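Local structure of SusD homolog (Bacteroides thetaiotaomicron VPI-5482, 3FDH) at residues T265-K270 against K420-W425; D276-R281 against A363-A368; R292-A297 against N386-I391; L338-A343 against D355-A360. The protein probably binds glycans at the outer membrane as a SusD/RagB-family lipoprotein, handing them on for uptake as in the starch-utilisation system. All coordinates share one frame; numbering follows the deposited sequence.

Interaction 1: T265-K270 against K420-W425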
loop_
_atom_site.group_PDB
_atom_site.type_symbol
_atom_site.label_atom_id
_atom_site.label_comp_id
_atom_site.label_asym_id
_atom_site.label_seq_id
_atom_site.Cartn_x
_atom_site.Cartn_y
_atom_site.Cartn_z
ATOM N N THR A 265 -18.876 -3.834 4.583
ATOM C CA THR A 265 -19.897 -3.310 5.490
ATOM C C THR A 265 -19.258 -2.392 6.534
ATOM O O THR A 265 -19.692 -1.261 6.746
ATOM C CB THR A 265 -20.709 -4.436 6.162
ATOM O OG1 THR A 265 -21.454 -5.153 5.165
ATOM C CG2 THR A 265 -21.707 -3.858 7.162
ATOM N N SER A 266 -18.219 -2.892 7.181
ATOM C CA SER A 266 -17.525 -2.120 8.227
ATOM C C SER A 266 -17.057 -0.762 7.683
ATOM O O SER A 266 -17.177 0.281 8.336
ATOM C CB SER A 266 -16.393 -2.948 8.892
ATOM O OG SER A 266 -15.307 -3.217 8.010
ATOM N N LEU A 267 -16.576 -0.770 6.445
ATOM C CA LEU A 267 -16.082 0.441 5.832
ATOM C C LEU A 267 -17.257 1.388 5.618
ATOM O O LEU A 267 -17.186 2.578 5.899
ATOM C CB LEU A 267 -15.349 0.168 4.503
ATOM C CG LEU A 267 -14.863 1.428 3.759
ATOM C CD1 LEU A 267 -13.817 2.221 4.497
ATOM C CD2 LEU A 267 -14.323 1.022 2.436
ATOM N N GLY A 268 -18.361 0.833 5.142
ATOM C CA GLY A 268 -19.583 1.621 4.895
ATOM C C GLY A 268 -20.091 2.255 6.182
ATOM O O GLY A 268 -20.520 3.413 6.217
ATOM N N THR A 269 -20.005 1.504 7.266
ATOM C CA THR A 269 -20.434 2.017 8.567
ATOM C C THR A 269 -19.658 3.289 8.929
ATOM O O THR A 269 -20.215 4.256 9.403
ATOM C CB THR A 269 -20.194 0.966 9.664
ATOM O OG1 THR A 269 -20.931 -0.219 9.345
ATOM C CG2 THR A 269 -20.659 1.483 11.050
ATOM N N LYS A 270 -18.348 3.248 8.710
ATOM C CA LYS A 270 -17.474 4.405 9.006
ATOM C C LYS A 270 -17.840 5.580 8.122
ATOM O O LYS A 270 -18.054 6.711 8.565
ATOM C CB LYS A 270 -16.009 4.055 8.780
ATOM C CG LYS A 270 -15.427 3.014 9.745
ATOM C CD LYS A 270 -13.987 2.688 9.427
ATOM C CE LYS A 270 -13.363 1.653 10.416
ATOM N NZ LYS A 270 -13.931 0.276 10.380
ATOM N N LYS A 420 -6.456 8.611 7.663
ATOM C CA LYS A 420 -5.426 8.025 6.824
ATOM C C LYS A 420 -6.025 6.761 6.251
ATOM O O LYS A 420 -5.935 6.482 5.078
ATOM C CB LYS A 420 -4.147 7.729 7.641
ATOM C CG LYS A 420 -2.987 7.255 6.824
ATOM C CD LYS A 420 -1.723 7.038 7.633
ATOM C CE LYS A 420 -0.474 6.911 6.770
ATOM N NZ LYS A 420 0.668 6.244 7.565
ATOM N N TYR A 421 -6.608 5.980 7.142
ATOM C CA TYR A 421 -7.317 4.729 6.794
ATOM C C TYR A 421 -8.364 4.924 5.696
ATOM O O TYR A 421 -8.300 4.243 4.667
ATOM C CB TYR A 421 -7.893 4.029 8.040
ATOM C CG TYR A 421 -8.740 2.824 7.702
ATOM C CD1 TYR A 421 -10.110 2.967 7.492
ATOM C CD2 TYR A 421 -8.201 1.546 7.642
ATOM C CE1 TYR A 421 -10.906 1.903 7.134
ATOM C CE2 TYR A 421 -8.995 0.462 7.299
ATOM C CZ TYR A 421 -10.341 0.622 7.061
ATOM O OH TYR A 421 -11.156 -0.477 6.725
ATOM N N LEU A 422 -9.220 5.951 5.812
ATOM C CA LEU A 422 -10.263 6.197 4.818
ATOM C C LEU A 422 -9.719 6.695 3.476
ATOM O O LEU A 422 -10.249 6.350 2.411
ATOM C CB LEU A 422 -11.312 7.202 5.356
ATOM C CG LEU A 422 -12.093 6.622 6.550
ATOM C CD1 LEU A 422 -13.033 7.729 7.070
ATOM C CD2 LEU A 422 -12.912 5.385 6.150
ATOM N N ALA A 423 -8.647 7.486 3.535
ATOM C CA ALA A 423 -7.989 8.001 2.309
ATOM C C ALA A 423 -7.305 6.954 1.451
ATOM O O ALA A 423 -7.198 7.065 0.246
ATOM C CB ALA A 423 -6.960 9.062 2.660
HETATM N N MSE A 424 -6.838 5.930 2.127
HETATM C CA MSE A 424 -5.973 4.882 1.542
HETATM C C MSE A 424 -6.730 3.648 1.008
HETATM O O MSE A 424 -6.184 2.696 0.470
HETATM C CB MSE A 424 -4.795 4.635 2.477
HETATM C CG MSE A 424 -3.904 5.803 2.538
HETATM SE SE MSE A 424 -2.316 5.690 3.607
HETATM C CE MSE A 424 -1.210 4.476 2.551
ATOM N N TRP A 425 -8.038 3.814 1.039
ATOM C CA TRP A 425 -9.000 2.904 0.376
ATOM C C TRP A 425 -9.110 3.372 -1.074
ATOM O O TRP A 425 -9.350 4.530 -1.358
ATOM C CB TRP A 425 -10.372 3.064 1.014
ATOM C CG TRP A 425 -11.470 2.341 0.353
ATOM C CD1 TRP A 425 -11.461 1.031 -0.042
ATOM C CD2 TRP A 425 -12.785 2.828 0.085
ATOM N NE1 TRP A 425 -12.671 0.666 -0.576
ATOM C CE2 TRP A 425 -13.500 1.767 -0.539
ATOM C CE3 TRP A 425 -13.442 4.066 0.295
ATOM C CZ2 TRP A 425 -14.817 1.891 -0.915
ATOM C CZ3 TRP A 425 -14.729 4.196 -0.135
ATOM C CH2 TRP A 425 -15.424 3.105 -0.705
HETATM O O HOH W 1 -13.744 -0.746 7.734
#
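Leu-267, Trp-425, Tyr-421 and Leu-422 carry this buried contact of the largely helical SusD fold, in which helix 265-274 packs against the C-terminal end of helix 412-423 and the residues that follow it. Leu-267 points at the other segment and divides its two methyls. CD2 lies over one face of the Trp-425 indole, in a CH-pi arrangement whose modelled closeness is doubtful. CD1 turns to the helix, 3.7 Å from Leu-422 CD2 and 3.9 Å from Tyr-421 CE1. The two leucine side chains slide past each other in opposite directions. Trp-425 CG is anti to the backbone N (chi1 173°), and the indole presents one face to Leu-267 CD2; Phe-322 meets the indole edge-to-face, and NE1 bonds to Glu-52. An alanine in place of Trp-425 would probably open a gap under Leu-267 CD2 and deprive Glu-52 of the NE1 bond. The aliphatic part of Lys-270 passes Tyr-421 at about a right angle, Lys-270 CD being 3.9 Å from Tyr-421 CE1. Beyond the apolar contacts, Lys-270 NZ bonds to Thr-450 O and the Tyr-421 hydroxyl to Ile-49 O. One water joins these ends: it accepts from Lys-270 NZ at 2.8 Å and donates to Tyr-421 OH, also at 2.8 Å, and to Ser-266 OG at 2.9 Å.

Interaction 2: D276-R281 against A363-A368; sequences DPRANR and AGLLNA
Leu-365 pushes its CD2 methyl against Arg-278, over the centre of one face of the guanidinium and 3.5 Å from CZ. This is the tight part of the contact, while Asp-276 holds the group from its edge: Arg-278 NE and NH2 grip the carboxylate side-on, one nitrogen to each oxygen. The NH2 bond to Asp-276 OD2, 2.7 Å long, is nearly straight at 171°, lies in the guanidinium plane and uses the syn lone pair. The NE bond to Asp-276 OD1 (2.9 Å) is more bent and leaves both planes by about 20°. Asp-276 OD1 takes a further bond on its anti lone pair, from the backbone N of Arg-278 at 2.8 Å. A bend at chi3 (-80°) puts NE within reach of Asp-276 OD1, while Arg-278 CD packs on Ala-368 CB at 3.8 Å.

The remainder is looser. Pro-277, partly exposed, crosses Leu-365 at about a right angle and meets it chiefly through CG, 3.7 Å from Leu-365 CD2; Tyr-399 of helix 393-410 touches both side chains. At the guanidinium edge, Arg-278 NH1 lies 3.6 Å from Gly-364 O, which sits near the guanidinium plane. No hydrogen bond spans the two segments; the salt bridge and the Asx-turn bond lie within the loop, and Leu-365 and Ala-368 add apolar contacts. The pattern is that of an Asx turn, here reinforced by a salt bridge, fitted onto helix 354-379 in the SusD fold.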
loop_
_atom_site.group_PDB
_atom_site.type_symbol
_atom_site.label_atom_id
_atom_site.label_comp_id
_atom_site.label_asym_id
_atom_site.label_seq_id
_atom_site.Cartn_x
_atom_site.Cartn_y
_atom_site.Cartn_z
ATOM N N ASP A 276 -19.012 10.873 5.076
ATOM C CA ASP A 276 -17.882 11.056 4.161
ATOM C C ASP A 276 -18.441 11.151 2.710
ATOM O O ASP A 276 -19.378 10.451 2.346
ATOM C CB ASP A 276 -16.875 9.915 4.389
ATOM C CG ASP A 276 -15.659 9.975 3.478
ATOM O OD1 ASP A 276 -15.815 9.860 2.242
ATOM O OD2 ASP A 276 -14.537 10.098 4.023
ATOM N N PRO A 277 -17.937 12.084 1.897
ATOM C CA PRO A 277 -18.434 12.191 0.520
ATOM C C PRO A 277 -18.476 10.873 -0.273
ATOM O O PRO A 277 -19.299 10.696 -1.156
ATOM C CB PRO A 277 -17.422 13.113 -0.146
ATOM C CG PRO A 277 -16.726 13.830 0.980
ATOM C CD PRO A 277 -16.806 12.984 2.177
ATOM N N ARG A 278 -17.563 9.968 0.035
ATOM C CA ARG A 278 -17.455 8.698 -0.684
ATOM C C ARG A 278 -18.583 7.722 -0.327
ATOM O O ARG A 278 -18.842 6.754 -1.030
ATOM C CB ARG A 278 -16.102 8.031 -0.393
ATOM C CG ARG A 278 -14.924 8.819 -0.975
ATOM C CD ARG A 278 -13.589 8.312 -0.376
ATOM N NE ARG A 278 -13.378 8.890 0.956
ATOM C CZ ARG A 278 -12.280 9.521 1.376
ATOM N NH1 ARG A 278 -11.172 9.553 0.641
ATOM N NH2 ARG A 278 -12.276 10.066 2.582
ATOM N N ALA A 279 -19.255 7.999 0.778
ATOM C CA ALA A 279 -20.400 7.185 1.218
ATOM C C ALA A 279 -21.497 7.110 0.143
ATOM O O ALA A 279 -22.182 6.093 -0.007
ATOM C CB ALA A 279 -21.009 7.724 2.542
ATOM N N ASN A 280 -21.672 8.205 -0.581
ATOM C CA ASN A 280 -22.733 8.302 -1.532
ATOM C C ASN A 280 -22.260 8.185 -2.948
ATOM O O ASN A 280 -23.016 8.358 -3.883
ATOM C CB ASN A 280 -23.365 9.671 -1.404
ATOM C CG ASN A 280 -24.717 9.727 -2.037
ATOM O OD1 ASN A 280 -25.475 8.744 -1.996
ATOM N ND2 ASN A 280 -25.039 10.860 -2.645
ATOM N N ARG A 281 -21.001 7.847 -3.104
ATOM C CA ARG A 281 -20.422 7.916 -4.420
ATOM C C ARG A 281 -19.524 6.785 -4.880
ATOM O O ARG A 281 -19.407 6.553 -6.080
ATOM C CB ARG A 281 -19.699 9.261 -4.495
ATOM C CG ARG A 281 -19.160 9.570 -5.799
ATOM C CD ARG A 281 -18.888 11.035 -5.954
ATOM N NE ARG A 281 -18.196 11.259 -7.223
ATOM C CZ ARG A 281 -18.778 11.258 -8.419
ATOM N NH1 ARG A 281 -20.068 11.040 -8.522
ATOM N NH2 ARG A 281 -18.059 11.432 -9.507
ATOM N N ALA A 363 -6.419 15.775 -0.358
ATOM C CA ALA A 363 -5.692 15.006 -1.386
ATOM C C ALA A 363 -6.274 13.596 -1.507
ATOM O O ALA A 363 -6.390 13.047 -2.586
ATOM C CB ALA A 363 -4.178 14.906 -1.073
ATOM N N GLY A 364 -6.594 12.984 -0.383
ATOM C CA GLY A 364 -7.122 11.602 -0.409
ATOM C C GLY A 364 -8.450 11.520 -1.138
ATOM O O GLY A 364 -8.731 10.576 -1.861
ATOM N N LEU A 365 -9.267 12.535 -0.910
ATOM C CA LEU A 365 -10.577 12.625 -1.545
ATOM C C LEU A 365 -10.434 12.849 -3.045
ATOM O O LEU A 365 -11.207 12.323 -3.834
ATOM C CB LEU A 365 -11.447 13.736 -0.920
ATOM C CG LEU A 365 -12.245 13.276 0.304
ATOM C CD1 LEU A 365 -12.727 14.434 1.218
ATOM C CD2 LEU A 365 -13.445 12.417 -0.154
ATOM N N LEU A 366 -9.449 13.648 -3.435
ATOM C CA LEU A 366 -9.275 13.993 -4.872
ATOM C C LEU A 366 -8.740 12.757 -5.614
ATOM O O LEU A 366 -9.100 12.503 -6.762
ATOM C CB LEU A 366 -8.396 15.243 -5.075
ATOM C CG LEU A 366 -8.984 16.554 -4.591
ATOM C CD1 LEU A 366 -8.080 17.753 -4.963
ATOM C CD2 LEU A 366 -10.347 16.731 -5.215
ATOM N N ASN A 367 -7.979 11.928 -4.908
ATOM C CA ASN A 367 -7.419 10.723 -5.521
ATOM C C ASN A 367 -8.550 9.705 -5.684
ATOM O O ASN A 367 -8.614 8.966 -6.650
ATOM C CB ASN A 367 -6.301 10.138 -4.660
ATOM C CG ASN A 367 -5.765 8.843 -5.197
ATOM O OD1 ASN A 367 -5.238 8.782 -6.314
ATOM N ND2 ASN A 367 -5.921 7.775 -4.403
ATOM N N ALA A 368 -9.430 9.695 -4.692
ATOM C CA ALA A 368 -10.596 8.818 -4.690
ATOM C C ALA A 368 -11.501 9.161 -5.851
ATOM O O ALA A 368 -11.981 8.304 -6.585
ATOM C CB ALA A 368 -11.368 8.966 -3.373
#

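Interaction 3: R292-A297 against N386-I391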
loop_
_atom_site.group_PDB
_atom_site.type_symbol
_atom_site.label_atom_id
_atom_site.label_comp_id
_atom_site.label_asym_id
_atom_site.label_seq_id
_atom_site.Cartn_x
_atom_site.Cartn_y
_atom_site.Cartn_z
ATOM N N ARG A 292 -25.628 -1.993 -13.208
ATOM C CA ARG A 292 -25.302 -1.757 -11.817
ATOM C C ARG A 292 -25.772 -0.339 -11.607
ATOM O O ARG A 292 -25.915 0.431 -12.569
ATOM C CB ARG A 292 -23.801 -1.792 -11.512
ATOM C CG ARG A 292 -23.093 -3.076 -11.825
ATOM C CD ARG A 292 -21.682 -2.985 -11.312
ATOM N NE ARG A 292 -20.891 -4.153 -11.627
ATOM C CZ ARG A 292 -20.802 -5.186 -10.817
ATOM N NH1 ARG A 292 -21.449 -5.149 -9.670
ATOM N NH2 ARG A 292 -20.054 -6.228 -11.134
ATOM N N SER A 293 -26.033 -0.014 -10.351
ATOM C CA SER A 293 -26.420 1.332 -9.976
ATOM C C SER A 293 -25.497 1.871 -8.913
ATOM O O SER A 293 -25.074 1.146 -8.030
ATOM C CB SER A 293 -27.842 1.345 -9.438
ATOM O OG SER A 293 -28.745 0.907 -10.427
ATOM N N GLN A 294 -25.195 3.155 -9.021
ATOM C CA GLN A 294 -24.359 3.844 -8.031
ATOM C C GLN A 294 -25.316 4.250 -6.916
ATOM O O GLN A 294 -26.282 4.974 -7.153
ATOM C CB GLN A 294 -23.701 5.049 -8.679
ATOM C CG GLN A 294 -22.777 5.850 -7.821
ATOM C CD GLN A 294 -22.254 7.061 -8.557
ATOM O OE1 GLN A 294 -22.902 7.565 -9.463
ATOM N NE2 GLN A 294 -21.071 7.539 -8.168
ATOM N N VAL A 295 -25.036 3.749 -5.716
ATOM C CA VAL A 295 -25.901 3.926 -4.540
ATOM C C VAL A 295 -25.151 4.264 -3.252
ATOM O O VAL A 295 -23.949 4.114 -3.156
ATOM C CB VAL A 295 -26.787 2.656 -4.299
ATOM C CG1 VAL A 295 -27.729 2.356 -5.507
ATOM C CG2 VAL A 295 -25.927 1.437 -3.987
ATOM N N ALA A 296 -25.896 4.795 -2.287
ATOM C CA ALA A 296 -25.343 5.130 -0.968
ATOM C C ALA A 296 -25.032 3.844 -0.230
ATOM O O ALA A 296 -25.636 2.811 -0.485
ATOM C CB ALA A 296 -26.305 6.007 -0.144
ATOM N N ALA A 297 -24.046 3.948 0.643
ATOM C CA ALA A 297 -23.575 2.828 1.449
ATOM C C ALA A 297 -24.695 2.181 2.276
ATOM O O ALA A 297 -24.609 1.006 2.606
ATOM C CB ALA A 297 -22.396 3.245 2.352
ATOM N N ASN A 386 -25.815 7.849 -9.738
ATOM C CA ASN A 386 -26.777 8.547 -8.909
ATOM C C ASN A 386 -26.615 10.039 -9.216
ATOM O O ASN A 386 -26.139 10.400 -10.308
ATOM C CB ASN A 386 -26.765 8.178 -7.406
ATOM C CG ASN A 386 -25.483 8.506 -6.700
ATOM O OD1 ASN A 386 -24.664 9.282 -7.210
ATOM N ND2 ASN A 386 -25.280 7.887 -5.485
ATOM N N SER A 387 -27.029 10.889 -8.282
ATOM C CA SER A 387 -26.973 12.353 -8.493
ATOM C C SER A 387 -25.867 12.964 -7.679
ATOM O O SER A 387 -25.807 14.165 -7.502
ATOM C CB SER A 387 -28.286 13.061 -8.150
ATOM O OG SER A 387 -29.309 12.747 -9.061
ATOM N N SER A 388 -24.999 12.114 -7.155
ATOM C CA SER A 388 -23.874 12.619 -6.373
ATOM C C SER A 388 -23.018 13.554 -7.205
ATOM O O SER A 388 -22.875 13.399 -8.422
ATOM C CB SER A 388 -23.028 11.512 -5.783
ATOM O OG SER A 388 -22.482 10.674 -6.782
ATOM N N GLU A 389 -22.469 14.545 -6.518
ATOM C CA GLU A 389 -21.604 15.537 -7.148
ATOM C C GLU A 389 -20.165 15.092 -7.152
ATOM O O GLU A 389 -19.697 14.440 -6.242
ATOM C CB GLU A 389 -21.673 16.848 -6.376
ATOM C CG GLU A 389 -23.043 17.475 -6.276
ATOM C CD GLU A 389 -23.386 18.315 -7.472
ATOM O OE1 GLU A 389 -22.577 18.351 -8.428
ATOM O OE2 GLU A 389 -24.464 18.951 -7.447
ATOM N N VAL A 390 -19.447 15.501 -8.179
ATOM C CA VAL A 390 -18.025 15.190 -8.265
ATOM C C VAL A 390 -17.303 15.794 -7.054
ATOM O O VAL A 390 -17.592 16.881 -6.654
ATOM C CB VAL A 390 -17.417 15.715 -9.580
ATOM C CG1 VAL A 390 -15.918 15.746 -9.538
ATOM C CG2 VAL A 390 -17.930 14.876 -10.765
ATOM N N ILE A 391 -16.386 15.054 -6.443
ATOM C CA ILE A 391 -15.630 15.592 -5.312
ATOM C C ILE A 391 -14.558 16.557 -5.851
ATOM O O ILE A 391 -13.747 16.191 -6.711
ATOM C CB ILE A 391 -14.975 14.454 -4.492
ATOM C CG1 ILE A 391 -16.092 13.531 -4.016
ATOM C CG2 ILE A 391 -14.142 15.033 -3.331
ATOM C CD1 ILE A 391 -15.637 12.253 -3.504
#
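The side-chain amides of Gln-294 and Asn-386 stack with their planes 15° apart, Asn-386 OD1 lying 3.5 Å from Gln-294 CD. Gln-294 OE1 and Asn-386 OD1, both acceptors, come within 3.3 Å; OE1 accepts one donor and OD1 two. The backbone N of Asn-386 gives Gln-294 OE1 a bond of 2.9 Å, tilted 27° from the carbonyl plane. Asn-386 OD1 receives the Ser-388 hydroxyl at 2.6 Å, in its carbonyl plane and on a lone pair, and from well above that plane the Ser-388 N at 2.9 Å, closing an Asx turn. Asn-386 CG, which carries this shared OD1, sits between the backbone N and the carbonyl carbon (chi1 63°). The amide nitrogens reach a third piece of chain: Gln-294 NE2 bonds to Arg-281 O and Asn-386 ND2 to Asn-280 O. An alanine in place of Asn-386 would probably leave the Ser-388 N and Asn-280 O without these partners and loosen the turn. The contact lies near the surface, just beyond the short parallel pairing of strands 292-293 and 383-384, with helix 354-379 touching Gln-294 through Ile-376 and helix 393-410 beginning soon after the turn.

Interaction 4: L338-A343 against D355-A360; sequences LMFLKA and DALKEA
Ala-360 and Phe-340 interlock in a helical hairpin, where helix 335-348 turns back into helix 354-379 and the two run antiparallel. Their short segments approach to 8.0 Å between axes, with a signed crossing angle of -160°. Such closeness rests on small side chains at the interface: Ala-343, Ala-356 and Ala-360 all point across it. The main bump is Ala-360 CB, which drops into the hollow between Met-339 CB and the face of the Phe-340 ring. It stands 3.3 Å above the ring plane, directly over its centre, a well-formed CH-pi contact. On its other flank, Ala-360 CB is 3.5 Å from Met-339 CB, tighter than carbons usually pack. Phe-340 CG lies anti to the carbonyl carbon (chi1 -79°), beside the backbone N, and the ring turns one face to Ala-360 CB.

One turn along, the relief is shallower. Ala-356 CB settles against Ala-343 CB at 4.0 Å and brushes Lys-342 CG at 4.1 Å, while Ala-343 CB also rests on the backbone of Leu-357. The two flanks are closed by longer side chains. On one, the selenomethionine Met-339 and Glu-359 lie side by side, pointing the same way, with their CG atoms 3.7 Å apart; the acid end of Glu-359 bonds to the Tyr-335 hydroxyl. On the other, helices 393-410 and 412-423 pack against Leu-357 and Phe-340 respectively, and Leu-357 CD1 meets Phe-340 CE1 obliquely at 3.6 Å.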
loop_
_atom_site.group_PDB
_atom_site.type_symbol
_atom_site.label_atom_id
_atom_site.label_comp_id
_atom_site.label_asym_id
_atom_site.label_seq_id
_atom_site.Cartn_x
_atom_site.Cartn_y
_atom_site.Cartn_z
ATOM N N LEU A 338 1.898 11.012 2.572
ATOM C CA LEU A 338 2.989 11.824 3.138
ATOM C C LEU A 338 2.424 12.882 4.095
ATOM O O LEU A 338 2.999 13.221 5.132
ATOM C CB LEU A 338 3.803 12.475 2.015
ATOM C CG LEU A 338 5.069 13.198 2.435
ATOM C CD1 LEU A 338 6.148 12.205 2.781
ATOM C CD2 LEU A 338 5.491 14.174 1.297
HETATM N N MSE A 339 1.272 13.387 3.751
HETATM C CA MSE A 339 0.642 14.434 4.590
HETATM C C MSE A 339 0.071 13.849 5.860
HETATM O O MSE A 339 -0.006 14.538 6.885
HETATM C CB MSE A 339 -0.424 15.234 3.819
HETATM C CG MSE A 339 0.151 16.074 2.650
HETATM SE SE MSE A 339 1.505 17.360 3.200
HETATM C CE MSE A 339 3.069 16.434 2.973
ATOM N N PHE A 340 -0.308 12.576 5.783
ATOM C CA PHE A 340 -0.812 11.835 6.944
ATOM C C PHE A 340 0.343 11.494 7.871
ATOM O O PHE A 340 0.190 11.398 9.098
ATOM C CB PHE A 340 -1.597 10.584 6.555
ATOM C CG PHE A 340 -3.006 10.858 6.108
ATOM C CD1 PHE A 340 -3.959 11.348 7.012
ATOM C CD2 PHE A 340 -3.401 10.599 4.811
ATOM C CE1 PHE A 340 -5.259 11.627 6.618
ATOM C CE2 PHE A 340 -4.704 10.886 4.409
ATOM C CZ PHE A 340 -5.641 11.379 5.338
ATOM N N LEU A 341 1.517 11.335 7.281
ATOM C CA LEU A 341 2.713 11.080 8.081
ATOM C C LEU A 341 3.069 12.337 8.814
ATOM O O LEU A 341 3.431 12.344 9.993
ATOM C CB LEU A 341 3.878 10.581 7.229
ATOM C CG LEU A 341 3.864 9.102 6.858
ATOM C CD1 LEU A 341 4.796 8.767 5.679
ATOM C CD2 LEU A 341 4.201 8.320 8.111
ATOM N N LYS A 342 2.968 13.432 8.097
ATOM C CA LYS A 342 3.283 14.765 8.660
ATOM C C LYS A 342 2.336 15.073 9.829
ATOM O O LYS A 342 2.734 15.490 10.908
ATOM C CB LYS A 342 3.082 15.822 7.605
ATOM C CG LYS A 342 3.500 17.251 8.047
ATOM C CD LYS A 342 3.432 18.246 6.915
ATOM C CE LYS A 342 3.747 19.635 7.419
ATOM N NZ LYS A 342 3.788 20.680 6.339
ATOM N N ALA A 343 1.063 14.846 9.574
ATOM C CA ALA A 343 0.009 15.025 10.593
ATOM C C ALA A 343 0.223 14.097 11.802
ATOM O O ALA A 343 0.093 14.518 12.961
ATOM C CB ALA A 343 -1.402 14.809 9.964
ATOM N N ASP A 355 -3.648 21.768 9.709
ATOM C CA ASP A 355 -3.464 22.153 8.312
ATOM C C ASP A 355 -2.987 20.955 7.550
ATOM O O ASP A 355 -3.413 20.693 6.419
ATOM C CB ASP A 355 -2.473 23.327 8.143
ATOM C CG ASP A 355 -2.991 24.609 8.760
ATOM O OD1 ASP A 355 -4.224 24.802 8.794
ATOM O OD2 ASP A 355 -2.161 25.419 9.201
ATOM N N ALA A 356 -2.140 20.191 8.222
ATOM C CA ALA A 356 -1.538 19.018 7.604
ATOM C C ALA A 356 -2.622 17.987 7.318
ATOM O O ALA A 356 -2.673 17.391 6.248
ATOM C CB ALA A 356 -0.444 18.423 8.490
ATOM N N LEU A 357 -3.481 17.784 8.301
ATOM C CA LEU A 357 -4.546 16.805 8.169
ATOM C C LEU A 357 -5.494 17.219 7.068
ATOM O O LEU A 357 -5.982 16.393 6.310
ATOM C CB LEU A 357 -5.324 16.629 9.485
ATOM C CG LEU A 357 -6.398 15.533 9.485
ATOM C CD1 LEU A 357 -5.872 14.072 9.254
ATOM C CD2 LEU A 357 -7.186 15.591 10.836
ATOM N N LYS A 358 -5.732 18.511 6.942
ATOM C CA LYS A 358 -6.686 18.953 5.923
ATOM C C LYS A 358 -6.117 18.665 4.546
ATOM O O LYS A 358 -6.808 18.232 3.619
ATOM C CB LYS A 358 -7.029 20.430 6.040
ATOM C CG LYS A 358 -8.037 20.880 4.991
ATOM C CD LYS A 358 -8.459 22.313 5.183
ATOM C CE LYS A 358 -9.650 22.661 4.295
ATOM N NZ LYS A 358 -10.155 24.072 4.433
ATOM N N GLU A 359 -4.839 18.922 4.422
ATOM C CA GLU A 359 -4.153 18.728 3.149
ATOM C C GLU A 359 -4.221 17.256 2.759
ATOM O O GLU A 359 -4.461 16.895 1.585
ATOM C CB GLU A 359 -2.701 19.192 3.267
ATOM C CG GLU A 359 -1.895 19.144 2.000
ATOM C CD GLU A 359 -2.224 20.259 1.028
ATOM O OE1 GLU A 359 -3.061 21.116 1.379
ATOM O OE2 GLU A 359 -1.682 20.252 -0.102
ATOM N N ALA A 360 -4.102 16.400 3.771
ATOM C CA ALA A 360 -4.097 14.954 3.576
ATOM C C ALA A 360 -5.489 14.423 3.202
ATOM O O ALA A 360 -5.654 13.655 2.276
ATOM C CB ALA A 360 -3.578 14.242 4.858
#

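From the N terminus, the first segments of interactions 1, 2, 3 and 4 follow in that order. Interaction 4 closes first, a short hairpin between helices 335-348 and 354-379, and lies within the loops of the other three. Helix 354-379 then meets 276-281 in interaction 2, and 386-391 returns to 292-297 in interaction 3; these two cross, and probable hydrogen bonds from Gln-294 and Asn-386 to the 276-281 loop join them. Interaction 1 encloses all three when 420-425 reaches helix 265-274. Ala-423 touches Phe-340 and Gly-364 on the hairpin helices and, with Leu-422 and Trp-425, packs on Arg-278, so the end of helix 412-423 links the hairpin to the 276-281 loop.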